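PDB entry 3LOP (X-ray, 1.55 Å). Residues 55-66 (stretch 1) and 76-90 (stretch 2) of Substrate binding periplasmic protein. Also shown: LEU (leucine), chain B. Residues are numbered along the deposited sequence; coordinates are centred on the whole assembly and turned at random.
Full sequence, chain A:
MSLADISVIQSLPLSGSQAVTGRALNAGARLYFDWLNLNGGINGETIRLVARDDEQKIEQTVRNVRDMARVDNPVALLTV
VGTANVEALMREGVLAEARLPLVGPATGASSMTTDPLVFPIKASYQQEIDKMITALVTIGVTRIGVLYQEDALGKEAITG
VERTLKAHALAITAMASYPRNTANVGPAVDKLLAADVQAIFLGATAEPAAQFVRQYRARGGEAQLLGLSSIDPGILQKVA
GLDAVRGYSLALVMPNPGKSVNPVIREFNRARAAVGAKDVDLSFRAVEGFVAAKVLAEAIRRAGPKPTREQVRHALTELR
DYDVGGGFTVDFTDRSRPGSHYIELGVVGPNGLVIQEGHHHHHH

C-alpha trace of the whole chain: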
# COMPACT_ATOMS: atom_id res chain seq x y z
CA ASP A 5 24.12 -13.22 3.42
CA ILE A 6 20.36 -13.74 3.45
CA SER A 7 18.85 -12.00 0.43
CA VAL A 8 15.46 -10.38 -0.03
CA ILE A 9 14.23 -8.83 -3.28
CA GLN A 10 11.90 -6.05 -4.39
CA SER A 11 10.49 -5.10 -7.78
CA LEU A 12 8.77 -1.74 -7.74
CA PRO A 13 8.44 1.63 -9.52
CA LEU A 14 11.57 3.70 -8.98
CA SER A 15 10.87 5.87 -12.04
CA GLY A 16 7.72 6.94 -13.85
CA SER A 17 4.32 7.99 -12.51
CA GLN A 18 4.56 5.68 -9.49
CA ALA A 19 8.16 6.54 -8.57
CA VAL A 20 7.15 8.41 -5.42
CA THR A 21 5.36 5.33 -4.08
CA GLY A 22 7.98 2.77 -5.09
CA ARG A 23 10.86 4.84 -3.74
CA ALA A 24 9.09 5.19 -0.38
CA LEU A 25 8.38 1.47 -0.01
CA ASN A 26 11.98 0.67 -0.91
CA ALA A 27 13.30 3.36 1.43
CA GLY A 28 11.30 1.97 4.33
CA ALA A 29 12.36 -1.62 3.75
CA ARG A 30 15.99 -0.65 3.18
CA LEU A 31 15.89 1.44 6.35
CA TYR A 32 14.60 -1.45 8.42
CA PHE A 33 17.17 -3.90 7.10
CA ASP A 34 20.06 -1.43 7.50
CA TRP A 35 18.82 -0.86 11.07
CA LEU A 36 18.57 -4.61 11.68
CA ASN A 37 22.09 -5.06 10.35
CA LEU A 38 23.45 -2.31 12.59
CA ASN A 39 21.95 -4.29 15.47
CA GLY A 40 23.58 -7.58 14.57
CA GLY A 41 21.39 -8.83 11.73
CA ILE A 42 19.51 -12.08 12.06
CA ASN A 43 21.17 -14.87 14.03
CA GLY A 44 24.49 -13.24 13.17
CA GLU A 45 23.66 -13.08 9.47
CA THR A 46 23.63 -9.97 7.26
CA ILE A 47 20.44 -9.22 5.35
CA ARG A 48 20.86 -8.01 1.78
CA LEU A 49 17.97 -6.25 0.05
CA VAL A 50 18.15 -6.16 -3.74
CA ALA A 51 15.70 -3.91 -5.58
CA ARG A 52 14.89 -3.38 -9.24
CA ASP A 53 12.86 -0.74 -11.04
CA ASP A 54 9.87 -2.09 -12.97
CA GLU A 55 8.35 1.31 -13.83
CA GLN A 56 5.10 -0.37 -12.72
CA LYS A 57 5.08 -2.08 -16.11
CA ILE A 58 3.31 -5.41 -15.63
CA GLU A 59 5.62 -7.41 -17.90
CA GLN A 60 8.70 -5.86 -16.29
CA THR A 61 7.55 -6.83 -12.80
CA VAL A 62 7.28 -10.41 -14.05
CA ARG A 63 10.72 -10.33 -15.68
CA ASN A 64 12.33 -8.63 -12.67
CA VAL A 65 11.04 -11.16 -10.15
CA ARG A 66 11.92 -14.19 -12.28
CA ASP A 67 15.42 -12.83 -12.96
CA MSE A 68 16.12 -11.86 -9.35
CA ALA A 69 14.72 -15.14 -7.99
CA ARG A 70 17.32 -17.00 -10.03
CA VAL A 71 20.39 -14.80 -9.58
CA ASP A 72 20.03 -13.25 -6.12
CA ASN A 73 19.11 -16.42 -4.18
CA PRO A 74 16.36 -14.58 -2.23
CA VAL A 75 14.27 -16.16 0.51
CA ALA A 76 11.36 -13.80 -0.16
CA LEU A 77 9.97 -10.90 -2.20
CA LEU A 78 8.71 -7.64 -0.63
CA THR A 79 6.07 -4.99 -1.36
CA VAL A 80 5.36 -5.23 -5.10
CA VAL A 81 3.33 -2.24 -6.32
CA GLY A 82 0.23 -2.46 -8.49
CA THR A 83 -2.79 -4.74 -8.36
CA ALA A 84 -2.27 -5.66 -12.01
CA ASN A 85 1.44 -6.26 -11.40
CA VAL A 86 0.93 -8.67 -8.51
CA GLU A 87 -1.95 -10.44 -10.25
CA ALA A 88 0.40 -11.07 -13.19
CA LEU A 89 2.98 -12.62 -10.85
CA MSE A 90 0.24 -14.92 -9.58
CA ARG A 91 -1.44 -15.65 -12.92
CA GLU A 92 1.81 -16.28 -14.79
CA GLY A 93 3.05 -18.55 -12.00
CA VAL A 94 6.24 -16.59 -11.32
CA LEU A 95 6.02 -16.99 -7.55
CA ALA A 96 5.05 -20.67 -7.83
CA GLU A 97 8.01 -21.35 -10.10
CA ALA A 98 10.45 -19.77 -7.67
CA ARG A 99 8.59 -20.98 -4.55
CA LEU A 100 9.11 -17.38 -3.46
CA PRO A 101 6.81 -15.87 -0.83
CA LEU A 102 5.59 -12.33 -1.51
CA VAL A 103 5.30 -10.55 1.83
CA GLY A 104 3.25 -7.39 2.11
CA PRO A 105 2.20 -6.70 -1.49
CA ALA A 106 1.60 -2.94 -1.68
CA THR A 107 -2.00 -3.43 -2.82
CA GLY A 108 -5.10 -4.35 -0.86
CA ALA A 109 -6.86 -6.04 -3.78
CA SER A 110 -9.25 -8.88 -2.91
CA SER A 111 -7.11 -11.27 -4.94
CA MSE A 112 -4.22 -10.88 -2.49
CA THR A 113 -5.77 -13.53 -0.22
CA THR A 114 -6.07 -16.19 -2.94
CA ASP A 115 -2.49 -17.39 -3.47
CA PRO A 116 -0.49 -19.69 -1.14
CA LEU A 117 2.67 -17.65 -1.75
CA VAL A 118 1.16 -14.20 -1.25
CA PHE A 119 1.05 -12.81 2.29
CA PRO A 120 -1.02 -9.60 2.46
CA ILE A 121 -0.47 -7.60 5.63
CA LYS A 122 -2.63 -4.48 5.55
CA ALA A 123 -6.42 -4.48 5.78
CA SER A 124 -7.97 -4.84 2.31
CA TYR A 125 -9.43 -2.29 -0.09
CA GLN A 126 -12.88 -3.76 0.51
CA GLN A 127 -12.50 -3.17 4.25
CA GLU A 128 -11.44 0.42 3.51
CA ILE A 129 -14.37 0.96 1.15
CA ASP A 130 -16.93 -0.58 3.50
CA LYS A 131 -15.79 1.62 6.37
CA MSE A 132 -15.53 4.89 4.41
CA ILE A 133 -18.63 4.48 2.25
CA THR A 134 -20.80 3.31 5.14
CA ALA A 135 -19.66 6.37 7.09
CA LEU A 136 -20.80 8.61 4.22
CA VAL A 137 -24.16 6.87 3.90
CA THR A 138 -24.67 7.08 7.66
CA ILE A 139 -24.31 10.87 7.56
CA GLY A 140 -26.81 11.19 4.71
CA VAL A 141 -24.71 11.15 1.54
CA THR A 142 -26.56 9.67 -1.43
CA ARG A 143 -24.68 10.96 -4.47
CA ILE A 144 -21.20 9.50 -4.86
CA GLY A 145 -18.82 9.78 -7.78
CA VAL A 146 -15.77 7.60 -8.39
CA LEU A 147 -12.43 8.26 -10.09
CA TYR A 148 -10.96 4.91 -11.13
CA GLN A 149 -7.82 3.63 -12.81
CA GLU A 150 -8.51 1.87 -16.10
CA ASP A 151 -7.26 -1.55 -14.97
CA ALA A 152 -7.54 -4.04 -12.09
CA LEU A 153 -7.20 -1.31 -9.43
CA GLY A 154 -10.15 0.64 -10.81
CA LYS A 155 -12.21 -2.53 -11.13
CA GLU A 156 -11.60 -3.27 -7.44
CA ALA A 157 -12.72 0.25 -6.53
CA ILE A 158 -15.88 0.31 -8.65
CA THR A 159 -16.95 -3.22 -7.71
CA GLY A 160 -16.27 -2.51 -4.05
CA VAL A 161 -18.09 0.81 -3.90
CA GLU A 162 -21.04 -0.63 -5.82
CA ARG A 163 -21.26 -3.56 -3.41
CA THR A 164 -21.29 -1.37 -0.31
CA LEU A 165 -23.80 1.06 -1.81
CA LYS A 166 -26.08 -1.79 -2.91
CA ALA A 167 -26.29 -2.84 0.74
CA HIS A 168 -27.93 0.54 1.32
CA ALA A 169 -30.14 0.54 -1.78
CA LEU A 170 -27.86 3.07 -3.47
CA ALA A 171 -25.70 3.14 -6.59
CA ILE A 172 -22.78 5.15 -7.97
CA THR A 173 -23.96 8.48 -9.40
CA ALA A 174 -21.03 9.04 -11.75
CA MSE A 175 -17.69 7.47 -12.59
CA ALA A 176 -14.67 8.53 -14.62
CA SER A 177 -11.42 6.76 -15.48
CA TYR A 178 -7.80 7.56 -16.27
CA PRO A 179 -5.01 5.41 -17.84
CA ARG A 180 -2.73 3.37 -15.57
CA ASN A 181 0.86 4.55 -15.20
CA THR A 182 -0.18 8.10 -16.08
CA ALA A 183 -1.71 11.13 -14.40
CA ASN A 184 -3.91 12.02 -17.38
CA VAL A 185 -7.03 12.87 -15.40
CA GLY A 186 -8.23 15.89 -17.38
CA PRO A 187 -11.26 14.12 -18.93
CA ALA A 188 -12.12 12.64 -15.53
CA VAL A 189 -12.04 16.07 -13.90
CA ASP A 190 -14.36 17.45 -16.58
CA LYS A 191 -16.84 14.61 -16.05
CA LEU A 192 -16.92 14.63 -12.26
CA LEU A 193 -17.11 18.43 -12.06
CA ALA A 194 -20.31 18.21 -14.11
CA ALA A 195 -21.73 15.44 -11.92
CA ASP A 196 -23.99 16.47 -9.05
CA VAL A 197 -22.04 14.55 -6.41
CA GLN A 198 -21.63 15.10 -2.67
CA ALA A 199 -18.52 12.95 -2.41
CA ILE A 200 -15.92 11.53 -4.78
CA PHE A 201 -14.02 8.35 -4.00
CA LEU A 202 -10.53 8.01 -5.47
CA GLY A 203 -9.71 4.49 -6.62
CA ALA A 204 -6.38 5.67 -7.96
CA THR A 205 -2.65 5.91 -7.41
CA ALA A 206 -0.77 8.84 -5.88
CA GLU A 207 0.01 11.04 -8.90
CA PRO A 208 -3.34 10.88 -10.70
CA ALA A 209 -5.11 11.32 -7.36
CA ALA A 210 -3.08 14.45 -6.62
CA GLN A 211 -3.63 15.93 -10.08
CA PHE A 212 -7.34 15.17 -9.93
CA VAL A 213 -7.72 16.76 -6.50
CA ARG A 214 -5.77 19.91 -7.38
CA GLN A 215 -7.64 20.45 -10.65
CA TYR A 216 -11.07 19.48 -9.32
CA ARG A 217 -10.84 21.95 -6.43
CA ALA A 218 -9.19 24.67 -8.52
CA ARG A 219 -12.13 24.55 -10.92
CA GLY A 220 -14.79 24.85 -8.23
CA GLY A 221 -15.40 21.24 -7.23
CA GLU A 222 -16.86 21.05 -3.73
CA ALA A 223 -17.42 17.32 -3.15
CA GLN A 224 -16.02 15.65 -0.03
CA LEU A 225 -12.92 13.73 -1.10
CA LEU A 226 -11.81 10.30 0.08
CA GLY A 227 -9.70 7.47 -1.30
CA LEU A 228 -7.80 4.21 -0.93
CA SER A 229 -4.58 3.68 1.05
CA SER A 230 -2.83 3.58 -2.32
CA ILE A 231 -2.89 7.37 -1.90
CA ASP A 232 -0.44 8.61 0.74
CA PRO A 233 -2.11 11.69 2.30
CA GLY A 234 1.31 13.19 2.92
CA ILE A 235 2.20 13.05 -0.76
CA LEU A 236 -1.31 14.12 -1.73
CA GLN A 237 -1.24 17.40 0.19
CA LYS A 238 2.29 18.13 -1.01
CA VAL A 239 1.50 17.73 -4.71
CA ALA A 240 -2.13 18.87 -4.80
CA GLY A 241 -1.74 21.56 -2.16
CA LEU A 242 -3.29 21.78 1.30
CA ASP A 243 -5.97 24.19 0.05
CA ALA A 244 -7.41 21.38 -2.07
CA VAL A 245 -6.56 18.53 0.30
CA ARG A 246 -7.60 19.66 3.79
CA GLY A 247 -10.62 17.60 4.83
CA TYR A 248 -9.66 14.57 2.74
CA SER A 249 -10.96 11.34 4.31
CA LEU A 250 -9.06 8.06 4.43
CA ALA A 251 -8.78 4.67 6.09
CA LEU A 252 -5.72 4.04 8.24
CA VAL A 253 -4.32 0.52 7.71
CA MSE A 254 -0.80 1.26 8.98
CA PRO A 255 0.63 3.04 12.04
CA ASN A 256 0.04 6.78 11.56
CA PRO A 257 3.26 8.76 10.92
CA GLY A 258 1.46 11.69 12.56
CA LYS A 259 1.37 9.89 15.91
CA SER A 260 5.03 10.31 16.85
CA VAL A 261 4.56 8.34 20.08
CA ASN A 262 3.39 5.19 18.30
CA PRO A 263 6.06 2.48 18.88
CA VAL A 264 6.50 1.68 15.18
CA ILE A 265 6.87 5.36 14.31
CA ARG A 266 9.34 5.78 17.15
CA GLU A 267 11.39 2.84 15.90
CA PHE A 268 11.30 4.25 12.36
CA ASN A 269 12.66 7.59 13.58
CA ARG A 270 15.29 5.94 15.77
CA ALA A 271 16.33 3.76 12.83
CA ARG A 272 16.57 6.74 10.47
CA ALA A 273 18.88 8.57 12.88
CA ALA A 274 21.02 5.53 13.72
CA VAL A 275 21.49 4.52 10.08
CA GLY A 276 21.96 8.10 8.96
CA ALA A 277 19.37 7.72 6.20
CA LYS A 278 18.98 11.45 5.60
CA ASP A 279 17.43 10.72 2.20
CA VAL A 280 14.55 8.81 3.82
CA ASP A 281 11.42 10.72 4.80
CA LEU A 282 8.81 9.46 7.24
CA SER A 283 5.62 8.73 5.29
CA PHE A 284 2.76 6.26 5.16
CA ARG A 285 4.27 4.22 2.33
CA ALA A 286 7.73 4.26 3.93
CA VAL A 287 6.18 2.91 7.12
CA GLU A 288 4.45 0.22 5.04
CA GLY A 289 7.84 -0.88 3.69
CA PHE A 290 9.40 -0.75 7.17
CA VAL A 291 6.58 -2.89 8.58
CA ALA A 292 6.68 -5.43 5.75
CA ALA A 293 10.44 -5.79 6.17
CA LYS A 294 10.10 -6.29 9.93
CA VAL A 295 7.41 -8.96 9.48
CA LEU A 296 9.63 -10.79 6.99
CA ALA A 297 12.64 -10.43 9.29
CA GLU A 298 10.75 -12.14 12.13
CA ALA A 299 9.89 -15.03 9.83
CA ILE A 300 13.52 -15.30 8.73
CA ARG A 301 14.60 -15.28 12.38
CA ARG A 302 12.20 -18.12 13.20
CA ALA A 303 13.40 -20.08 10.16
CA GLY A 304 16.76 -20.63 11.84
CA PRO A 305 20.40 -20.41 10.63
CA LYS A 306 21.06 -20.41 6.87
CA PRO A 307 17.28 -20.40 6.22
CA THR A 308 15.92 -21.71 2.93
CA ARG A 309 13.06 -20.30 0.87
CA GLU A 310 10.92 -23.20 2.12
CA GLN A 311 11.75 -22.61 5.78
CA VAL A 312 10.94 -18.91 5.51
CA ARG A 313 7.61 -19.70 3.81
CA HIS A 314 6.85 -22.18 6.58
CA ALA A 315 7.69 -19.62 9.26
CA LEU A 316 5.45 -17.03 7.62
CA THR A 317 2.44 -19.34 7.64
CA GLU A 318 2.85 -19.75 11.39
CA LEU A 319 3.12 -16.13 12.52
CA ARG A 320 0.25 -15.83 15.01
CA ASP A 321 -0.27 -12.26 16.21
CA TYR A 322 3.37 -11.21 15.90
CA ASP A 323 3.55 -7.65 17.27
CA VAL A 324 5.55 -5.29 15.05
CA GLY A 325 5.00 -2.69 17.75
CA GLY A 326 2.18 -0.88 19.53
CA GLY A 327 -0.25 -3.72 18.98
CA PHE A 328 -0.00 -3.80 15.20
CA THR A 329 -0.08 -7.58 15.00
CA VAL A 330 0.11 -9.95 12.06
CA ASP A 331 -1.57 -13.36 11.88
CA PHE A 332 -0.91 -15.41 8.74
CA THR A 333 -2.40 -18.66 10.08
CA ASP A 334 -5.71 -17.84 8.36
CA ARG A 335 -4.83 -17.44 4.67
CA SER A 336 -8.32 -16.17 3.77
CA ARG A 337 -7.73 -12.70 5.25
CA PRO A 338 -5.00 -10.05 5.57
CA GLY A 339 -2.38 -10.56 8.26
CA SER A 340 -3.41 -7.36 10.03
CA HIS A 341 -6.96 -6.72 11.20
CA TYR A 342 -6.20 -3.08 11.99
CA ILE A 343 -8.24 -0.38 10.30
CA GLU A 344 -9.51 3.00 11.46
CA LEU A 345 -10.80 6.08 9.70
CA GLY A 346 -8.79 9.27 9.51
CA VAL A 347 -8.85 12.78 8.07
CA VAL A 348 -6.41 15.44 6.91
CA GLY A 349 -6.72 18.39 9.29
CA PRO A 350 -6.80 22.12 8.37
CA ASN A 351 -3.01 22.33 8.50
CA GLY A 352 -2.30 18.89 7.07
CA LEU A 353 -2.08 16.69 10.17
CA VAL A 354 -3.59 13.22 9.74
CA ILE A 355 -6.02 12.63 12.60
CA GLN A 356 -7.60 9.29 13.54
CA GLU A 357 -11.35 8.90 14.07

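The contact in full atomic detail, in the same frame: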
# COMPACT_ATOMS: atom_id res chain seq x y z
N GLU A 55 9.12 0.21 -13.24
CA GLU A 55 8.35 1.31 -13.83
C GLU A 55 6.85 1.02 -13.78
O GLU A 55 6.06 1.62 -14.50
CB GLU A 55 8.79 1.53 -15.28
CG GLU A 55 10.28 1.81 -15.46
CD GLU A 55 10.70 1.89 -16.93
OE1 GLU A 55 10.17 2.76 -17.65
OE2 GLU A 55 11.55 1.08 -17.35
N GLN A 56 6.48 0.11 -12.89
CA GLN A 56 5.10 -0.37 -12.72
C GLN A 56 4.57 -1.02 -14.00
O GLN A 56 3.36 -1.15 -14.18
CB GLN A 56 4.13 0.72 -12.25
CG GLN A 56 2.92 0.09 -11.54
CD GLN A 56 1.75 1.02 -11.32
OE1 GLN A 56 1.37 1.80 -12.20
NE2 GLN A 56 1.15 0.92 -10.14
N LYS A 57 5.48 -1.41 -14.88
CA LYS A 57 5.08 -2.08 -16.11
C LYS A 57 4.87 -3.54 -15.74
O LYS A 57 5.77 -4.20 -15.23
CB LYS A 57 6.18 -1.95 -17.17
CG LYS A 57 6.36 -0.52 -17.66
CD LYS A 57 7.47 -0.43 -18.69
CE LYS A 57 7.59 1.00 -19.22
NZ LYS A 57 8.63 1.12 -20.27
N ILE A 58 3.66 -4.04 -15.98
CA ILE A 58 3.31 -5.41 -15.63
C ILE A 58 4.31 -6.47 -16.09
O ILE A 58 4.74 -7.32 -15.30
CB ILE A 58 1.91 -5.75 -16.16
CG1 ILE A 58 0.90 -4.75 -15.60
CG2 ILE A 58 1.51 -7.17 -15.74
CD1 ILE A 58 -0.46 -4.82 -16.25
N GLU A 59 4.68 -6.43 -17.37
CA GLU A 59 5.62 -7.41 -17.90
C GLU A 59 7.01 -7.29 -17.27
O GLU A 59 7.71 -8.29 -17.12
CB GLU A 59 5.76 -7.26 -19.42
CG GLU A 59 4.50 -7.61 -20.20
CD GLU A 59 4.74 -7.65 -21.70
OE1 GLU A 59 5.58 -8.46 -22.15
OE2 GLU A 59 4.11 -6.86 -22.43
N GLN A 60 7.39 -6.07 -16.90
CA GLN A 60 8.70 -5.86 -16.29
C GLN A 60 8.73 -6.37 -14.85
O GLN A 60 9.77 -6.82 -14.38
CB GLN A 60 9.09 -4.38 -16.33
CG GLN A 60 10.58 -4.15 -16.09
CD GLN A 60 11.46 -4.88 -17.09
OE1 GLN A 60 11.34 -4.68 -18.30
NE2 GLN A 60 12.35 -5.74 -16.59
N THR A 61 7.60 -6.32 -14.16
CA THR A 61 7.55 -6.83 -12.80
C THR A 61 7.80 -8.33 -12.89
O THR A 61 8.59 -8.90 -12.12
CB THR A 61 6.16 -6.60 -12.14
OG1 THR A 61 5.90 -5.19 -12.05
CG2 THR A 61 6.12 -7.21 -10.74
N VAL A 62 7.13 -8.97 -13.84
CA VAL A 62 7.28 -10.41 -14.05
C VAL A 62 8.74 -10.76 -14.36
O VAL A 62 9.31 -11.65 -13.74
CB VAL A 62 6.38 -10.90 -15.21
CG1 VAL A 62 6.75 -12.32 -15.60
CG2 VAL A 62 4.92 -10.83 -14.79
N ARG A 63 9.34 -10.05 -15.32
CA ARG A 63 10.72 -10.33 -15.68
C ARG A 63 11.67 -10.08 -14.51
O ARG A 63 12.57 -10.89 -14.25
CB ARG A 63 11.15 -9.49 -16.89
CG ARG A 63 10.53 -9.94 -18.20
CD ARG A 63 11.27 -9.36 -19.40
NE ARG A 63 11.07 -7.92 -19.55
CZ ARG A 63 9.96 -7.36 -20.00
NH1 ARG A 63 8.93 -8.11 -20.37
NH2 ARG A 63 9.87 -6.04 -20.10
N ASN A 64 11.48 -8.97 -13.80
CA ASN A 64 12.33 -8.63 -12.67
C ASN A 64 12.32 -9.72 -11.60
O ASN A 64 13.38 -10.18 -11.17
CB ASN A 64 11.87 -7.33 -12.02
CG ASN A 64 12.33 -6.10 -12.77
OD1 ASN A 64 13.00 -6.19 -13.80
ND2 ASN A 64 11.97 -4.94 -12.25
N VAL A 65 11.13 -10.14 -11.19
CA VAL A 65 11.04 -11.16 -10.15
C VAL A 65 11.65 -12.49 -10.58
O VAL A 65 12.39 -13.10 -9.82
CB VAL A 65 9.58 -11.37 -9.71
CG1 VAL A 65 9.49 -12.50 -8.69
CG2 VAL A 65 9.05 -10.08 -9.08
N ARG A 66 11.36 -12.93 -11.80
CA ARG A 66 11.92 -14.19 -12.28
C ARG A 66 13.45 -14.10 -12.32
O ARG A 66 14.14 -15.00 -11.85
CB ARG A 66 11.38 -14.53 -13.67
CG ARG A 66 12.02 -15.77 -14.27
CD ARG A 66 11.27 -16.25 -15.51
NE ARG A 66 10.03 -16.92 -15.16
CZ ARG A 66 8.82 -16.54 -15.58
NH1 ARG A 66 8.70 -15.47 -16.35
NH2 ARG A 66 7.75 -17.22 -15.22
N ALA A 76 12.68 -14.40 -0.04
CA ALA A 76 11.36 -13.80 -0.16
C ALA A 76 11.39 -12.52 -0.99
O ALA A 76 12.45 -11.95 -1.25
CB ALA A 76 10.80 -13.50 1.23
N LEU A 77 10.19 -12.10 -1.41
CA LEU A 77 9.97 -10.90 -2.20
C LEU A 77 9.12 -9.94 -1.35
O LEU A 77 8.20 -10.38 -0.66
CB LEU A 77 9.21 -11.26 -3.49
CG LEU A 77 8.65 -10.14 -4.38
CD1 LEU A 77 9.78 -9.34 -5.01
CD2 LEU A 77 7.79 -10.77 -5.46
N LEU A 78 9.43 -8.65 -1.41
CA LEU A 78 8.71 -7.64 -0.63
C LEU A 78 8.01 -6.54 -1.42
O LEU A 78 8.49 -6.11 -2.46
CB LEU A 78 9.66 -6.94 0.34
CG LEU A 78 10.12 -7.57 1.65
CD1 LEU A 78 11.20 -6.69 2.28
CD2 LEU A 78 8.94 -7.72 2.59
N THR A 79 6.88 -6.10 -0.87
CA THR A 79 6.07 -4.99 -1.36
C THR A 79 6.00 -4.63 -2.85
O THR A 79 6.39 -3.52 -3.24
CB THR A 79 6.46 -3.70 -0.61
OG1 THR A 79 7.79 -3.31 -0.98
CG2 THR A 79 6.43 -3.94 0.90
N VAL A 80 5.50 -5.53 -3.68
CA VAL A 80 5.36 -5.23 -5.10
C VAL A 80 4.19 -4.25 -5.24
O VAL A 80 3.17 -4.39 -4.56
CB VAL A 80 5.08 -6.51 -5.92
CG1 VAL A 80 4.73 -6.15 -7.36
CG2 VAL A 80 6.31 -7.40 -5.89
N VAL A 81 4.35 -3.26 -6.11
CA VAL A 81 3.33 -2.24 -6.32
C VAL A 81 2.45 -2.51 -7.54
O VAL A 81 2.95 -2.92 -8.59
CB VAL A 81 3.98 -0.85 -6.49
CG1 VAL A 81 2.92 0.19 -6.84
CG2 VAL A 81 4.71 -0.47 -5.22
N GLY A 82 1.15 -2.27 -7.39
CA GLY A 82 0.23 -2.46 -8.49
C GLY A 82 -0.59 -3.73 -8.46
O GLY A 82 -0.04 -4.83 -8.50
N THR A 83 -1.90 -3.59 -8.38
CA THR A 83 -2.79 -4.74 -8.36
C THR A 83 -2.56 -5.59 -9.60
O THR A 83 -2.45 -6.81 -9.51
CB THR A 83 -4.28 -4.30 -8.31
OG1 THR A 83 -4.55 -3.70 -7.03
CG2 THR A 83 -5.20 -5.48 -8.50
N ALA A 84 -2.48 -4.93 -10.76
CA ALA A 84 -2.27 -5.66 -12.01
C ALA A 84 -0.91 -6.35 -12.02
O ALA A 84 -0.77 -7.46 -12.54
CB ALA A 84 -2.38 -4.71 -13.21
N ASN A 85 0.09 -5.71 -11.44
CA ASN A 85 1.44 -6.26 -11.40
C ASN A 85 1.50 -7.53 -10.56
O ASN A 85 2.07 -8.54 -10.98
CB ASN A 85 2.42 -5.22 -10.86
CG ASN A 85 2.47 -3.97 -11.72
OD1 ASN A 85 3.45 -3.73 -12.44
ND2 ASN A 85 1.41 -3.18 -11.68
N VAL A 86 0.91 -7.50 -9.37
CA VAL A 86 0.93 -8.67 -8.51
C VAL A 86 0.07 -9.78 -9.11
O VAL A 86 0.44 -10.95 -9.06
CB VAL A 86 0.43 -8.34 -7.10
CG1 VAL A 86 0.42 -9.61 -6.25
CG2 VAL A 86 1.33 -7.30 -6.46
N GLU A 87 -1.08 -9.42 -9.67
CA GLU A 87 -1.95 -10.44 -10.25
C GLU A 87 -1.25 -11.15 -11.41
O GLU A 87 -1.51 -12.33 -11.66
CB GLU A 87 -3.28 -9.83 -10.70
CG GLU A 87 -4.11 -9.31 -9.52
CD GLU A 87 -5.51 -8.85 -9.91
OE1 GLU A 87 -5.73 -8.49 -11.08
OE2 GLU A 87 -6.38 -8.82 -9.02
N ALA A 88 -0.34 -10.46 -12.09
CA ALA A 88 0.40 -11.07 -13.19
C ALA A 88 1.40 -12.07 -12.60
O ALA A 88 1.60 -13.16 -13.14
CB ALA A 88 1.13 -10.01 -14.01
N LEU A 89 2.03 -11.71 -11.49
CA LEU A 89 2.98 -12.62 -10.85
C LEU A 89 2.27 -13.90 -10.44
O LEU A 89 2.83 -14.99 -10.52
CB LEU A 89 3.61 -11.98 -9.61
CG LEU A 89 4.57 -10.81 -9.83
CD1 LEU A 89 4.98 -10.23 -8.48
CD2 LEU A 89 5.79 -11.28 -10.60
N MSE A 90 1.02 -13.77 -10.00
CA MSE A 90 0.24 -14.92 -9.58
C MSE A 90 -0.23 -15.72 -10.80
O MSE A 90 0.03 -16.91 -10.91
CB MSE A 90 -0.98 -14.46 -8.76
CG MSE A 90 -0.63 -13.65 -7.51
SE MSE A 90 -2.16 -13.18 -6.40
CE MSE A 90 -2.97 -11.85 -7.52
N LEU B . -0.19 -0.83 -5.32
CA LEU B . -0.63 0.45 -5.94
C LEU B . -0.19 1.62 -5.09
O LEU B . -0.12 2.74 -5.64
CB LEU B . -2.14 0.45 -6.07
CG LEU B . -2.53 -0.89 -6.68
CD1 LEU B . -3.75 -1.41 -6.07
CD2 LEU B . -2.67 -0.75 -8.14
OXT LEU B . 0.07 1.41 -3.88

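The two stretches meet in a compact, largely apolar helix-helix packing, with a buried polar cluster around Asn 85 at the end where both helices begin. Helices 58-66 and 83-90 run in broadly the same direction, their axes inclined by 48° and 8.6 Å apart at closest approach, and the contact buries 542 Å² summed over both sides.

Small residues line the close part of the interface. Ala 84 and Ala 88, one turn apart, both direct CB toward the first helix and leave room for Ile 58, whose CD1 lies 3.6 Å from Ala 84 CB and whose CG2 lies 3.3 Å from Ala 88 CB. One turn further along, Val 62 CG2 sits 4.0 Å from the same Ala 88 CB. The backbones are near each other here, with the CA atoms of Ile 58 and Asn 85 4.7 Å apart.

Leu 89 extends the apolar surface. Its CB points sideways, but the m,t rotamer brings the end of the side chain nearer, placing CD2 3.8 Å from Val 65 CG2 and CD1 3.9 Å from Thr 61 CG2. Val 65 also reaches the strand, its CG2 lying 3.9 Å from Leu 77 CD2, while Thr 61 CG2 approaches Val 80 CG1 at 3.8 Å. The methyl of Thr 61 thus serves the apolar packing, while its hydroxyl joins the polar cluster.

There, the amide of Asn 85 fits beside the start of the first helix: its modelled OD1 is 2.9 Å from Thr 61 OG1 and 3.1 Å from Gln 56 O, although the amide orientation remains open. Gly 82, the N-cap of the second helix, has phi/psi of 102/118°, where a CB would jam against the preceding carbonyl oxygen and clash with the Asn 85 amide.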